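Local coordinates for alginate lyase (PDB 5GMT), which cleaves alginate as a eukaryotic lyase of polysaccharide lyase family 14, with specificity for polymannuronate, at residues M93-D98 and R240-S245; E102-G107 and T246-S251; R140-W143 and G149-Y152; F184-M187 and W191-I194. All blocks are in the same frame, centred on the assembly; numbering follows the deposited sequence.

Contact 1: M93-D98 and R240-S245; sequences MILKYD and RGMFFS
In the β-sandwich core of this jelly-roll lyase, M93 and L95 on one sheet meet R240, G241 and M242 on the other. The two strands are layered face to face, not hydrogen-bonded as neighbours: their axes approach to 8.5 Å and cross at -34°. The touching residues all lie in the N-terminal halves of the two segments. The backbone of 93-98 is instead zipped to strands 191-199 and 261-272, and the side chains of M93 and L95 point across the gap between the layers. M93 CG is anti to the backbone N (chi1 -152°) and the chain stays extended as far as SD, which lies against the G241 backbone, 4.1 Å from G241 N and 4.2 Å from G241 CA. A bend at the last torsion directs M93 CE toward R240 N, 4.3 Å away. This is the site of a classic β bulge, where R240 and G241 both face F116 of strand 110-118. G241 sits there at phi 152°, where a CB would press on the carbonyl oxygen of R240. The R240 side chain leaves the interface, its guanidinium binding the carbonyls of S88 and G118. One step further on, L95 and M242 meet nearly at right angles, both buried and wholly apolar. I270 and L115 pack on L95, while F268 and F35 pack on M242. Both methyls of L95 abut one side of the methionine chain: CD2 touches M242 CG at 3.9 Å, and CD1 lies 4.1 Å from M242 SD.

Contact 2: E102-G107 and T246-S251; sequences ENFGFG and TFFGGS
A cis peptide between F104 and G105 kinks the loop after strand 92-102 and carries it past F248, whose CA lies 8.0 Å from the CA of G107. F248, in the segment 246-251, points its ring straight into this bend, so one phenyl group meets four consecutive residues. The tightest approach is polar against aromatic: the carbonyl oxygen of G105 lies in the plane of the F248 ring at its edge, 3.3 Å from CE2 and 3.4 Å from CZ, where the slightly positive ring hydrogens would suit an oxygen. F106 O comes in obliquely, 3.7 Å from F248 CE2. The same oxygen accepts a hydrogen bond from W143 NE1, which helps to fix the loop. F104 brings the apolar part, with CE2 at 3.7 Å from F248 CZ. The two rings are nearly parallel, 19° apart, yet so far slid past each other (centroids 5.7 Å apart) that they meet at their rims and barely overlap. F106 meets F248 through its carbonyl, while its ring packs within its own loop, F104 CB standing 3.6 Å above the centre of the F106 ring. Around this cluster, the indole of W143 on strand 136-143 makes edge-to-face contacts with F104, F106 and F248. C261 of strand 261-272, in the other sheet, touches both F104 and F248, so the cluster joins W143 of one sheet to C261 of the other.

Contact 3: R140-W143 and G149-Y152; sequences RLMW and GELY
M142 and Y152 lie side by side and point the same way from adjacent antiparallel strands of a β hairpin, the sulfur of one resting on the aromatic face of the other. M142 SD is 3.5 Å from the ring centroid and 10° off the ring normal, a Met-aromatic contact almost exactly over the centre. M142 CG is anti to the carbonyl carbon (chi1 -88°), which carries the chain along the tyrosine; M142 CG lies 3.7 Å from Y152 CB. R140 runs alongside the same tyrosine and reaches its edge: NH2 lies near the ring plane, 3.9 Å from Y152 CE2, with guanidinium and ring planes turned 46° apart. A water accepts from R140 N and NE and donates to Y152 O, tying arginine to tyrosine backbone, while S245 OG bonds R140 NH1 and G176 N bonds Y152 OH. E150 meets M142 nearer its backbone, E150 CG 3.8 Å from M142 CB; its carboxylate is held by S178, R144 and R181. Beneath these groups Y152 N bonds R140 O at 2.8 Å. M142 N to E150 O and E150 N to M142 O, each 3.0 Å, complete the stitching of the hairpin. The face bearing R140, M142, E150 and Y152 is turned away from the other sheet, consistent with the substrate cleft of jelly-roll polysaccharide lyases. L141 and L151 look the opposite way, into the sandwich, against strands 191-199 and 208-216. Strands 110-118 and 177-179 flank the hairpin within its own sheet.

Contact 4: F184-M187 and W191-I194; sequences FRFM and WHSI
Within the jelly-roll sandwich, the loop after strand 177-179 doubles back on the start of strand 191-199, where F186 meets H192 and I194, and M187 meets H192. F184 leads in, its backbone bonded to G149 of strand 149-154 and its ring edge meeting F186 CZ. R185 turns its side chain outward to a salt bridge with D148 and offers little but its carbonyl, R185 O lying 4.4 Å from H192 CD2. F186 is the apolar wedge. Its CG stands anti to its own carbonyl carbon (chi1 -57°), which sets the ring beside both the histidine and the isoleucine: F186 CE1 touches I194 CD1 at 3.8 Å, and the ring edge, led by CD1, faces the imidazole in a T-shaped stack with planes at 72° and centroids 5.8 Å apart. F101 also packs on both rings. M187 then supplies the polar link, its N donating to H192 NE2 over 2.8 Å in an almost straight bond, although the donor stands 23° out of the imidazole plane. On the far side of the ring ND1 bonds V99 O, consistent with a proton on ND1 and a lone pair on NE2. Thus both ring nitrogens of this buried histidine are occupied and its rotation is fixed between strand 92-102 and the loop. Next to that bond, H192 CE1 approaches M187 O to 3.0 Å.

Contact 1 lies deepest, its centre about 6 Å from the centre of the chain, with contact 3 close behind; contacts 2 and 4 lie about 14 and 13 Å out, nearer the rim, though both are largely buried. Contact 1 is apolar layering between the two sheets, whereas contact 3 is hydrogen-bonded pairing within one sheet, and in contacts 2 and 4 loops are pinned by aromatic rings, in contact 4 with a histidine bond added. Contacts 1 and 2 share strand 238-247. S245 of contact 1 binds R140 of contact 3, Y97 pairs with I194 of contact 4, and W143 of contact 3 packs against both F248 and F186.

Contact 1: M93-D98 and R240-S245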
loop_
_atom_site.group_PDB
_atom_site.type_symbol
_atom_site.label_atom_id
_atom_site.label_comp_id
_atom_site.label_asym_id
_atom_site.label_seq_id
_atom_site.Cartn_x
_atom_site.Cartn_y
_atom_site.Cartn_z
ATOM N N MET A 93 -8.112 -10.417 3.882
ATOM C CA MET A 93 -8.052 -9.173 4.614
ATOM C C MET A 93 -8.511 -8.039 3.710
ATOM O O MET A 93 -8.248 -8.055 2.508
ATOM C CB MET A 93 -6.618 -8.950 5.104
ATOM C CG MET A 93 -6.443 -8.137 6.347
ATOM S SD MET A 93 -4.691 -8.038 6.777
ATOM C CE MET A 93 -4.545 -9.416 7.908
ATOM N N ILE A 94 -9.205 -7.063 4.285
ATOM C CA ILE A 94 -9.551 -5.846 3.569
ATOM C C ILE A 94 -8.908 -4.653 4.267
ATOM O O ILE A 94 -9.092 -4.461 5.463
ATOM C CB ILE A 94 -11.083 -5.614 3.502
ATOM C CG1 ILE A 94 -11.788 -6.770 2.787
ATOM C CG2 ILE A 94 -11.397 -4.294 2.811
ATOM C CD1 ILE A 94 -13.314 -6.620 2.782
ATOM N N LEU A 95 -8.135 -3.872 3.526
ATOM C CA LEU A 95 -7.590 -2.624 4.056
ATOM C C LEU A 95 -8.367 -1.463 3.479
ATOM O O LEU A 95 -8.564 -1.404 2.271
ATOM C CB LEU A 95 -6.114 -2.475 3.692
ATOM C CG LEU A 95 -5.464 -1.133 4.025
ATOM C CD1 LEU A 95 -5.408 -0.949 5.537
ATOM C CD2 LEU A 95 -4.057 -1.030 3.425
ATOM N N LYS A 96 -8.802 -0.537 4.328
ATOM C CA LYS A 96 -9.455 0.679 3.848
ATOM C C LYS A 96 -8.737 1.869 4.430
ATOM O O LYS A 96 -8.290 1.805 5.561
ATOM C CB LYS A 96 -10.922 0.731 4.264
ATOM C CG LYS A 96 -11.786 -0.378 3.702
ATOM C CD LYS A 96 -13.239 -0.184 4.094
ATOM C CE LYS A 96 -14.081 -1.342 3.612
ATOM N NZ LYS A 96 -15.530 -1.142 3.915
ATOM N N TYR A 97 -8.638 2.953 3.665
ATOM C CA TYR A 97 -8.198 4.228 4.210
ATOM C C TYR A 97 -8.609 5.329 3.256
ATOM O O TYR A 97 -8.884 5.067 2.090
ATOM C CB TYR A 97 -6.685 4.271 4.455
ATOM C CG TYR A 97 -5.794 4.003 3.258
ATOM C CD1 TYR A 97 -5.356 2.714 2.974
ATOM C CD2 TYR A 97 -5.375 5.036 2.424
ATOM C CE1 TYR A 97 -4.513 2.452 1.877
ATOM C CE2 TYR A 97 -4.536 4.789 1.331
ATOM C CZ TYR A 97 -4.108 3.491 1.065
ATOM O OH TYR A 97 -3.273 3.236 -0.015
ATOM N N ASP A 98 -8.670 6.550 3.774
ATOM C CA ASP A 98 -8.879 7.730 2.958
ATOM C C ASP A 98 -7.549 8.436 2.745
ATOM O O ASP A 98 -6.772 8.579 3.686
ATOM C CB ASP A 98 -9.863 8.700 3.627
ATOM C CG ASP A 98 -11.244 8.107 3.810
ATOM O OD1 ASP A 98 -11.648 7.210 3.029
ATOM O OD2 ASP A 98 -11.938 8.566 4.742
ATOM N N ARG A 240 -0.401 -10.293 7.180
ATOM C CA ARG A 240 0.096 -9.831 8.475
ATOM C C ARG A 240 -0.401 -8.440 8.854
ATOM O O ARG A 240 -0.477 -8.107 10.036
ATOM C CB ARG A 240 1.627 -9.844 8.481
ATOM C CG ARG A 240 2.250 -11.230 8.225
ATOM C CD ARG A 240 1.874 -12.223 9.331
ATOM N NE ARG A 240 2.390 -13.560 9.039
ATOM C CZ ARG A 240 1.938 -14.677 9.600
ATOM N NH1 ARG A 240 0.969 -14.622 10.510
ATOM N NH2 ARG A 240 2.446 -15.848 9.238
ATOM N N GLY A 241 -0.740 -7.619 7.864
ATOM C CA GLY A 241 -1.165 -6.271 8.181
ATOM C C GLY A 241 -0.882 -5.274 7.084
ATOM O O GLY A 241 -0.818 -5.640 5.919
ATOM N N MET A 242 -0.688 -4.015 7.476
ATOM C CA MET A 242 -0.527 -2.923 6.521
ATOM C C MET A 242 0.931 -2.526 6.353
ATOM O O MET A 242 1.642 -2.303 7.340
ATOM C CB MET A 242 -1.321 -1.689 6.953
ATOM C CG MET A 242 -1.130 -0.507 5.987
ATOM S SD MET A 242 -1.939 1.028 6.487
ATOM C CE MET A 242 -1.191 1.314 8.084
ATOM N N PHE A 243 1.358 -2.447 5.096
ATOM C CA PHE A 243 2.668 -1.909 4.729
ATOM C C PHE A 243 2.444 -0.443 4.395
ATOM O O PHE A 243 2.051 -0.122 3.285
ATOM C CB PHE A 243 3.257 -2.740 3.567
ATOM C CG PHE A 243 4.637 -2.322 3.101
ATOM C CD1 PHE A 243 5.417 -1.440 3.824
ATOM C CD2 PHE A 243 5.211 -2.964 2.003
ATOM C CE1 PHE A 243 6.700 -1.097 3.380
ATOM C CE2 PHE A 243 6.501 -2.649 1.572
ATOM C CZ PHE A 243 7.239 -1.725 2.251
ATOM N N PHE A 244 2.620 0.432 5.386
ATOM C CA PHE A 244 2.512 1.865 5.118
ATOM C C PHE A 244 3.777 2.289 4.405
ATOM O O PHE A 244 4.878 2.125 4.923
ATOM C CB PHE A 244 2.304 2.697 6.388
ATOM C CG PHE A 244 2.018 4.156 6.103
ATOM C CD1 PHE A 244 0.711 4.605 5.971
ATOM C CD2 PHE A 244 3.056 5.064 5.938
ATOM C CE1 PHE A 244 0.437 5.947 5.695
ATOM C CE2 PHE A 244 2.783 6.414 5.661
ATOM C CZ PHE A 244 1.475 6.841 5.540
ATOM N N SER A 245 3.617 2.837 3.208
ATOM C CA SER A 245 4.763 3.137 2.365
ATOM C C SER A 245 4.368 4.256 1.419
ATOM O O SER A 245 3.425 4.099 0.671
ATOM C CB SER A 245 5.176 1.885 1.589
ATOM O OG SER A 245 6.331 2.099 0.812
#

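Contact 2: E102-G107 and T246-S251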
loop_
_atom_site.group_PDB
_atom_site.type_symbol
_atom_site.label_atom_id
_atom_site.label_comp_id
_atom_site.label_asym_id
_atom_site.label_seq_id
_atom_site.Cartn_x
_atom_site.Cartn_y
_atom_site.Cartn_z
ATOM N N GLU A 102 -2.420 16.642 -2.011
ATOM C CA GLU A 102 -2.345 18.102 -2.090
ATOM C C GLU A 102 -1.150 18.558 -2.918
ATOM O O GLU A 102 0.001 18.280 -2.567
ATOM C CB GLU A 102 -2.272 18.701 -0.684
ATOM C CG GLU A 102 -2.170 20.212 -0.684
ATOM C CD GLU A 102 -1.977 20.759 0.709
ATOM O OE1 GLU A 102 -2.775 20.386 1.597
ATOM O OE2 GLU A 102 -1.022 21.542 0.916
ATOM N N ASN A 103 -1.445 19.253 -4.020
ATOM C CA ASN A 103 -0.440 19.815 -4.928
ATOM C C ASN A 103 0.345 18.755 -5.714
ATOM O O ASN A 103 1.551 18.889 -5.919
ATOM C CB ASN A 103 0.532 20.721 -4.167
ATOM C CG ASN A 103 1.151 21.779 -5.055
ATOM O OD1 ASN A 103 0.529 22.231 -6.013
ATOM N ND2 ASN A 103 2.383 22.160 -4.758
ATOM N N PHE A 104 -0.356 17.713 -6.154
ATOM C CA PHE A 104 0.214 16.701 -7.043
ATOM C C PHE A 104 -0.124 17.043 -8.498
ATOM O O PHE A 104 -1.299 17.217 -8.820
ATOM C CB PHE A 104 -0.330 15.309 -6.700
ATOM C CG PHE A 104 0.273 14.698 -5.455
ATOM C CD1 PHE A 104 0.053 15.261 -4.212
ATOM C CD2 PHE A 104 1.031 13.536 -5.535
ATOM C CE1 PHE A 104 0.599 14.689 -3.070
ATOM C CE2 PHE A 104 1.584 12.958 -4.392
ATOM C CZ PHE A 104 1.363 13.537 -3.166
ATOM N N GLY A 105 0.874 17.123 -9.380
ATOM C CA GLY A 105 2.266 16.885 -9.038
ATOM C C GLY A 105 2.651 15.417 -8.918
ATOM O O GLY A 105 3.513 15.083 -8.115
ATOM N N PHE A 106 2.027 14.539 -9.700
ATOM C CA PHE A 106 2.252 13.091 -9.535
ATOM C C PHE A 106 3.586 12.628 -10.112
ATOM O O PHE A 106 4.029 11.506 -9.840
ATOM C CB PHE A 106 1.113 12.288 -10.176
ATOM C CG PHE A 106 -0.207 12.433 -9.462
ATOM C CD1 PHE A 106 -0.460 11.719 -8.301
ATOM C CD2 PHE A 106 -1.193 13.290 -9.949
ATOM C CE1 PHE A 106 -1.671 11.846 -7.644
ATOM C CE2 PHE A 106 -2.407 13.423 -9.294
ATOM C CZ PHE A 106 -2.649 12.707 -8.140
ATOM N N GLY A 107 4.234 13.489 -10.893
ATOM C CA GLY A 107 5.501 13.135 -11.520
ATOM C C GLY A 107 5.346 11.878 -12.367
ATOM O O GLY A 107 4.439 11.786 -13.199
ATOM N N THR A 246 5.062 5.387 1.463
ATOM C CA THR A 246 4.761 6.452 0.512
ATOM C C THR A 246 5.978 7.370 0.329
ATOM O O THR A 246 6.602 7.843 1.293
ATOM C CB THR A 246 3.488 7.259 0.947
ATOM O OG1 THR A 246 3.042 8.096 -0.132
ATOM C CG2 THR A 246 3.745 8.105 2.201
ATOM N N PHE A 247 6.317 7.564 -0.939
ATOM C CA PHE A 247 7.465 8.334 -1.382
ATOM C C PHE A 247 7.386 8.340 -2.900
ATOM O O PHE A 247 6.707 7.491 -3.481
ATOM C CB PHE A 247 8.784 7.721 -0.899
ATOM C CG PHE A 247 8.960 6.276 -1.277
ATOM C CD1 PHE A 247 8.603 5.265 -0.391
ATOM C CD2 PHE A 247 9.485 5.929 -2.512
ATOM C CE1 PHE A 247 8.768 3.928 -0.737
ATOM C CE2 PHE A 247 9.659 4.608 -2.861
ATOM C CZ PHE A 247 9.304 3.601 -1.969
ATOM N N PHE A 248 8.056 9.296 -3.535
ATOM C CA PHE A 248 8.138 9.316 -4.994
ATOM C C PHE A 248 9.209 8.331 -5.462
ATOM O O PHE A 248 10.270 8.209 -4.839
ATOM C CB PHE A 248 8.454 10.733 -5.503
ATOM C CG PHE A 248 7.263 11.645 -5.533
ATOM C CD1 PHE A 248 6.715 12.135 -4.350
ATOM C CD2 PHE A 248 6.693 12.021 -6.741
ATOM C CE1 PHE A 248 5.609 12.978 -4.375
ATOM C CE2 PHE A 248 5.593 12.861 -6.774
ATOM C CZ PHE A 248 5.047 13.337 -5.587
ATOM N N GLY A 249 8.927 7.616 -6.550
ATOM C CA GLY A 249 9.920 6.729 -7.133
ATOM C C GLY A 249 9.593 5.256 -6.975
ATOM O O GLY A 249 8.595 4.908 -6.337
ATOM N N GLY A 250 10.408 4.388 -7.577
ATOM C CA GLY A 250 11.513 4.793 -8.431
ATOM C C GLY A 250 12.798 5.096 -7.687
ATOM O O GLY A 250 12.777 5.516 -6.529
ATOM N N SER A 251 13.925 4.912 -8.362
ATOM C CA SER A 251 15.219 4.958 -7.696
ATOM C C SER A 251 16.184 5.938 -8.338
ATOM O O SER A 251 17.390 5.887 -8.081
ATOM C CB SER A 251 15.850 3.564 -7.683
ATOM O OG SER A 251 14.959 2.607 -7.148
#

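Contact 3: R140-W143 and G149-Y152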
loop_
_atom_site.group_PDB
_atom_site.type_symbol
_atom_site.label_atom_id
_atom_site.label_comp_id
_atom_site.label_asym_id
_atom_site.label_seq_id
_atom_site.Cartn_x
_atom_site.Cartn_y
_atom_site.Cartn_z
ATOM N N ARG A 140 1.464 -3.157 -1.898
ATOM C CA ARG A 140 1.276 -1.705 -1.948
ATOM C C ARG A 140 0.539 -1.262 -3.216
ATOM O O ARG A 140 0.428 -2.008 -4.188
ATOM C CB ARG A 140 2.625 -0.996 -1.876
ATOM C CG ARG A 140 3.348 -1.197 -0.562
ATOM C CD ARG A 140 4.729 -0.599 -0.642
ATOM N NE ARG A 140 5.622 -1.391 -1.493
ATOM C CZ ARG A 140 6.902 -1.115 -1.707
ATOM N NH1 ARG A 140 7.477 -0.062 -1.124
ATOM N NH2 ARG A 140 7.611 -1.904 -2.510
ATOM N N LEU A 141 0.011 -0.043 -3.176
ATOM C CA LEU A 141 -0.495 0.607 -4.380
ATOM C C LEU A 141 0.587 1.551 -4.875
ATOM O O LEU A 141 1.526 1.875 -4.139
ATOM C CB LEU A 141 -1.805 1.356 -4.101
ATOM C CG LEU A 141 -3.134 0.589 -4.141
ATOM C CD1 LEU A 141 -3.135 -0.546 -3.140
ATOM C CD2 LEU A 141 -4.303 1.543 -3.854
ATOM N N MET A 142 0.489 1.969 -6.129
ATOM C CA MET A 142 1.347 3.038 -6.617
ATOM C C MET A 142 0.510 4.023 -7.393
ATOM O O MET A 142 -0.531 3.652 -7.931
ATOM C CB MET A 142 2.477 2.504 -7.507
ATOM C CG MET A 142 3.739 2.104 -6.751
ATOM S SD MET A 142 5.175 1.897 -7.836
ATOM C CE MET A 142 5.412 3.564 -8.441
ATOM N N TRP A 143 0.936 5.282 -7.424
ATOM C CA TRP A 143 0.446 6.177 -8.464
ATOM C C TRP A 143 1.503 6.212 -9.548
ATOM O O TRP A 143 2.639 5.758 -9.356
ATOM C CB TRP A 143 0.131 7.590 -7.937
ATOM C CG TRP A 143 1.325 8.447 -7.593
ATOM C CD1 TRP A 143 2.074 9.216 -8.450
ATOM C CD2 TRP A 143 1.883 8.646 -6.291
ATOM N NE1 TRP A 143 3.075 9.859 -7.758
ATOM C CE2 TRP A 143 2.973 9.533 -6.429
ATOM C CE3 TRP A 143 1.567 8.154 -5.017
ATOM C CZ2 TRP A 143 3.753 9.934 -5.343
ATOM C CZ3 TRP A 143 2.340 8.563 -3.937
ATOM C CH2 TRP A 143 3.424 9.441 -4.110
ATOM N N GLY A 149 -3.430 4.902 -11.190
ATOM C CA GLY A 149 -3.106 4.011 -10.088
ATOM C C GLY A 149 -2.842 2.582 -10.518
ATOM O O GLY A 149 -3.192 2.176 -11.626
ATOM N N GLU A 150 -2.239 1.808 -9.622
ATOM C CA GLU A 150 -2.000 0.396 -9.883
ATOM C C GLU A 150 -1.827 -0.350 -8.577
ATOM O O GLU A 150 -1.558 0.256 -7.535
ATOM C CB GLU A 150 -0.750 0.212 -10.752
ATOM C CG GLU A 150 0.544 0.431 -9.976
ATOM C CD GLU A 150 1.791 0.385 -10.856
ATOM O OE1 GLU A 150 1.750 0.880 -12.001
ATOM O OE2 GLU A 150 2.816 -0.154 -10.409
ATOM N N LEU A 151 -1.988 -1.666 -8.646
ATOM C CA LEU A 151 -1.480 -2.575 -7.620
ATOM C C LEU A 151 -0.000 -2.806 -7.916
ATOM O O LEU A 151 0.350 -3.095 -9.043
ATOM C CB LEU A 151 -2.253 -3.899 -7.625
ATOM C CG LEU A 151 -1.632 -5.075 -6.864
ATOM C CD1 LEU A 151 -1.506 -4.723 -5.402
ATOM C CD2 LEU A 151 -2.450 -6.353 -7.028
ATOM N N TYR A 152 0.870 -2.650 -6.919
ATOM C CA TYR A 152 2.306 -2.789 -7.132
ATOM C C TYR A 152 2.804 -3.942 -6.287
ATOM O O TYR A 152 3.103 -3.770 -5.100
ATOM C CB TYR A 152 3.036 -1.505 -6.780
ATOM C CG TYR A 152 4.518 -1.528 -7.065
ATOM C CD1 TYR A 152 4.992 -1.708 -8.358
ATOM C CD2 TYR A 152 5.444 -1.335 -6.041
ATOM C CE1 TYR A 152 6.357 -1.717 -8.628
ATOM C CE2 TYR A 152 6.820 -1.332 -6.302
ATOM C CZ TYR A 152 7.262 -1.526 -7.600
ATOM O OH TYR A 152 8.616 -1.530 -7.874
HETATM O O HOH W 1 4.506 -3.800 -2.709
#

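Contact 4: F184-M187 and W191-I194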
loop_
_atom_site.group_PDB
_atom_site.type_symbol
_atom_site.label_atom_id
_atom_site.label_comp_id
_atom_site.label_asym_id
_atom_site.label_seq_id
_atom_site.Cartn_x
_atom_site.Cartn_y
_atom_site.Cartn_z
ATOM N N PHE A 184 -7.754 2.595 -12.327
ATOM C CA PHE A 184 -8.278 3.625 -11.438
ATOM C C PHE A 184 -7.273 4.761 -11.454
ATOM O O PHE A 184 -6.148 4.580 -11.892
ATOM C CB PHE A 184 -8.520 3.096 -10.014
ATOM C CG PHE A 184 -7.370 2.298 -9.446
ATOM C CD1 PHE A 184 -7.262 0.938 -9.702
ATOM C CD2 PHE A 184 -6.409 2.903 -8.652
ATOM C CE1 PHE A 184 -6.212 0.197 -9.184
ATOM C CE2 PHE A 184 -5.355 2.165 -8.118
ATOM C CZ PHE A 184 -5.253 0.815 -8.391
ATOM N N ARG A 185 -7.683 5.939 -11.005
ATOM C CA ARG A 185 -6.820 7.103 -11.110
ATOM C C ARG A 185 -7.027 8.003 -9.907
ATOM O O ARG A 185 -8.131 8.097 -9.372
ATOM C CB ARG A 185 -7.086 7.879 -12.414
ATOM C CG ARG A 185 -6.198 9.128 -12.598
ATOM C CD ARG A 185 -6.397 9.833 -13.950
ATOM N NE ARG A 185 -5.556 9.262 -15.003
ATOM C CZ ARG A 185 -5.297 9.848 -16.173
ATOM N NH1 ARG A 185 -5.805 11.041 -16.460
ATOM N NH2 ARG A 185 -4.523 9.238 -17.060
ATOM N N PHE A 186 -5.947 8.643 -9.485
ATOM C CA PHE A 186 -5.974 9.571 -8.372
ATOM C C PHE A 186 -6.050 10.998 -8.886
ATOM O O PHE A 186 -5.433 11.331 -9.900
ATOM C CB PHE A 186 -4.741 9.371 -7.499
ATOM C CG PHE A 186 -4.603 7.970 -6.991
ATOM C CD1 PHE A 186 -5.501 7.470 -6.056
ATOM C CD2 PHE A 186 -3.585 7.154 -7.442
ATOM C CE1 PHE A 186 -5.382 6.167 -5.579
ATOM C CE2 PHE A 186 -3.463 5.855 -6.971
ATOM C CZ PHE A 186 -4.361 5.361 -6.045
ATOM N N MET A 187 -6.809 11.832 -8.179
ATOM C CA MET A 187 -7.018 13.219 -8.586
ATOM C C MET A 187 -6.408 14.191 -7.596
ATOM O O MET A 187 -6.570 14.039 -6.387
ATOM C CB MET A 187 -8.512 13.509 -8.733
ATOM C CG MET A 187 -9.223 12.567 -9.680
ATOM S SD MET A 187 -10.946 13.034 -9.926
ATOM C CE MET A 187 -10.755 14.562 -10.837
ATOM N N TRP A 191 -10.053 14.143 -1.706
ATOM C CA TRP A 191 -10.038 12.942 -0.888
ATOM C C TRP A 191 -10.366 11.750 -1.768
ATOM O O TRP A 191 -11.168 11.863 -2.704
ATOM C CB TRP A 191 -11.056 13.026 0.249
ATOM C CG TRP A 191 -10.603 13.811 1.435
ATOM C CD1 TRP A 191 -11.036 15.050 1.819
ATOM C CD2 TRP A 191 -9.634 13.404 2.408
ATOM N NE1 TRP A 191 -10.395 15.439 2.971
ATOM C CE2 TRP A 191 -9.528 14.446 3.354
ATOM C CE3 TRP A 191 -8.845 12.257 2.568
ATOM C CZ2 TRP A 191 -8.660 14.382 4.445
ATOM C CZ3 TRP A 191 -7.981 12.189 3.646
ATOM C CH2 TRP A 191 -7.892 13.243 4.576
ATOM N N HIS A 192 -9.761 10.608 -1.453
ATOM C CA HIS A 192 -10.090 9.341 -2.103
ATOM C C HIS A 192 -10.345 8.298 -1.041
ATOM O O HIS A 192 -9.578 8.202 -0.081
ATOM C CB HIS A 192 -8.961 8.864 -3.016
ATOM C CG HIS A 192 -8.563 9.859 -4.051
ATOM N ND1 HIS A 192 -7.930 11.044 -3.739
ATOM C CD2 HIS A 192 -8.722 9.857 -5.396
ATOM C CE1 HIS A 192 -7.709 11.725 -4.847
ATOM N NE2 HIS A 192 -8.179 11.028 -5.868
ATOM N N SER A 193 -11.413 7.525 -1.186
ATOM C CA SER A 193 -11.576 6.366 -0.319
ATOM C C SER A 193 -10.996 5.181 -1.062
ATOM O O SER A 193 -11.284 4.972 -2.246
ATOM C CB SER A 193 -13.039 6.129 0.054
ATOM O OG SER A 193 -13.456 7.082 1.012
ATOM N N ILE A 194 -10.157 4.421 -0.366
ATOM C CA ILE A 194 -9.439 3.320 -0.996
ATOM C C ILE A 194 -9.779 2.027 -0.273
ATOM O O ILE A 194 -9.766 1.987 0.959
ATOM C CB ILE A 194 -7.917 3.563 -0.965
ATOM C CG1 ILE A 194 -7.571 4.785 -1.829
ATOM C CG2 ILE A 194 -7.165 2.323 -1.434
ATOM C CD1 ILE A 194 -6.074 4.965 -2.058
#